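Local coordinates for hypothetical protein TM1012 (Thermotoga maritima, PDB 2FCL) that is of unknown function but is probably a nucleotidyltransferase related to aminoglycoside 2''-adenylyltransferases, at residues A[41-44]-A[45-49]. Numbering follows the deposited sequence. Where two conformers were deposited one is given.
With EDO (1,2-ethanediol), chain D.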
loop_
_atom_site.group_PDB
_atom_site.type_symbol
_atom_site.label_atom_id
_atom_site.label_comp_id
_atom_site.label_asym_id
_atom_site.label_seq_id
_atom_site.Cartn_x
_atom_site.Cartn_y
_atom_site.Cartn_z
ATOM N N SER A 41 1.706 -5.770 3.772
ATOM C CA SER A 41 1.435 -6.525 4.991
ATOM C C SER A 41 0.254 -6.016 5.837
ATOM O O SER A 41 -0.526 -6.806 6.351
ATOM C CB SER A 41 2.704 -6.664 5.840
ATOM O OG SER A 41 3.152 -5.428 6.354
ATOM N N LEU A 42 0.090 -4.705 5.981
ATOM C CA LEU A 42 -0.996 -4.207 6.791
ATOM C C LEU A 42 -2.332 -4.504 6.113
ATOM O O LEU A 42 -3.299 -4.826 6.775
ATOM C CB LEU A 42 -0.845 -2.713 7.092
ATOM C CG LEU A 42 -1.964 -2.111 7.952
ATOM C CD1 LEU A 42 -2.134 -2.777 9.307
ATOM C CD2 LEU A 42 -1.719 -0.623 8.127
ATOM N N SER A 43 -2.383 -4.383 4.795
ATOM C CA SER A 43 -3.595 -4.727 4.062
ATOM C C SER A 43 -3.946 -6.193 4.257
ATOM O O SER A 43 -5.103 -6.542 4.491
ATOM C CB SER A 43 -3.415 -4.477 2.583
ATOM O OG SER A 43 -4.535 -4.936 1.839
ATOM N N PHE A 44 -2.948 -7.060 4.156
ATOM C CA PHE A 44 -3.188 -8.483 4.308
ATOM C C PHE A 44 -3.744 -8.746 5.706
ATOM O O PHE A 44 -4.730 -9.457 5.869
ATOM C CB PHE A 44 -1.892 -9.282 4.106
ATOM C CG PHE A 44 -1.203 -9.063 2.785
ATOM C CD1 PHE A 44 -1.846 -8.560 1.681
ATOM C CD2 PHE A 44 0.143 -9.359 2.676
ATOM C CE1 PHE A 44 -1.189 -8.391 0.498
ATOM C CE2 PHE A 44 0.812 -9.165 1.497
ATOM C CZ PHE A 44 0.147 -8.681 0.404
ATOM N N ALA A 45 -3.113 -8.163 6.722
ATOM C CA ALA A 45 -3.565 -8.352 8.094
ATOM C C ALA A 45 -4.969 -7.816 8.323
ATOM O O ALA A 45 -5.796 -8.456 8.969
ATOM C CB ALA A 45 -2.576 -7.736 9.073
ATOM N N LEU A 46 -5.262 -6.641 7.774
ATOM C CA LEU A 46 -6.601 -6.079 7.875
ATOM C C LEU A 46 -7.648 -7.001 7.283
ATOM O O LEU A 46 -8.790 -7.005 7.731
ATOM C CB LEU A 46 -6.666 -4.732 7.161
ATOM C CG LEU A 46 -6.025 -3.564 7.914
ATOM C CD1 LEU A 46 -5.862 -2.371 6.999
ATOM C CD2 LEU A 46 -6.828 -3.206 9.144
ATOM N N GLN A 47 -7.265 -7.730 6.239
ATOM C CA GLN A 47 -8.164 -8.651 5.551
ATOM C C GLN A 47 -8.161 -10.053 6.134
ATOM O O GLN A 47 -8.832 -10.926 5.611
ATOM C CB GLN A 47 -7.834 -8.676 4.054
ATOM C CG GLN A 47 -8.050 -7.311 3.415
ATOM C CD GLN A 47 -7.924 -7.321 1.924
ATOM O OE1 GLN A 47 -8.785 -7.856 1.233
ATOM N NE2 GLN A 47 -6.828 -6.766 1.409
ATOM N N GLY A 48 -7.457 -10.255 7.241
ATOM C CA GLY A 48 -7.499 -11.522 7.963
ATOM C C GLY A 48 -6.324 -12.459 7.795
ATOM O O GLY A 48 -6.328 -13.545 8.379
ATOM N N VAL A 49 -5.329 -12.091 6.986
ATOM C CA VAL A 49 -4.169 -12.967 6.749
ATOM C C VAL A 49 -3.189 -12.751 7.890
ATOM O O VAL A 49 -2.781 -11.627 8.129
ATOM C CB VAL A 49 -3.483 -12.654 5.403
ATOM C CG1 VAL A 49 -2.456 -13.727 5.047
ATOM C CG2 VAL A 49 -4.502 -12.487 4.296
HETATM C C1 EDO D . 2.437 -2.887 5.572
HETATM O O1 EDO D . 3.740 -3.135 4.977
HETATM C C2 EDO D . 1.536 -2.335 4.485
HETATM O O2 EDO D . 0.568 -1.336 4.649
#
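The carbonyl oxygen of F44 takes two backbone N-H groups: V49 N at 2.9 Å, arriving from above the carbonyl plane, and Q47 N in a weak bond at 3.1 Å. With G48 N bonded to A45 O at 3.0 Å, this is a Schellman motif that ends helix 40-46, with G48, at positive phi, as C' residue. The chain then folds back, bringing V49 CB to 3.9 Å from F44 CB. Upstream, regular helical bonds run from A45 N to S41 O, L46 N to L42 O and Q47 N to S43 O. Between side chains one turn apart, Q47 NE2 donates to S43 OG at 3.0 Å; OG lies close to the amide plane of Q47, though the N-H...O angle is only 137°. S43 chi1 of 174° swings OG away from its backbone N to receive it. NE2 also bonds L140 O. An alanine in place of Q47 would probably leave S43 OG and L140 O without this shared donor and remove one polar tie between helix end and the loop carrying L140. L46 CD1 rests on L42 CG. A 1,2-ethanediol, probably from the crystallisation liquor, bonds weakly through O1 to S41 OG. Helix 40-46 directly follows edge strand 36-39, and F44, Q47 and V49 pack against L142 of helix 142-149.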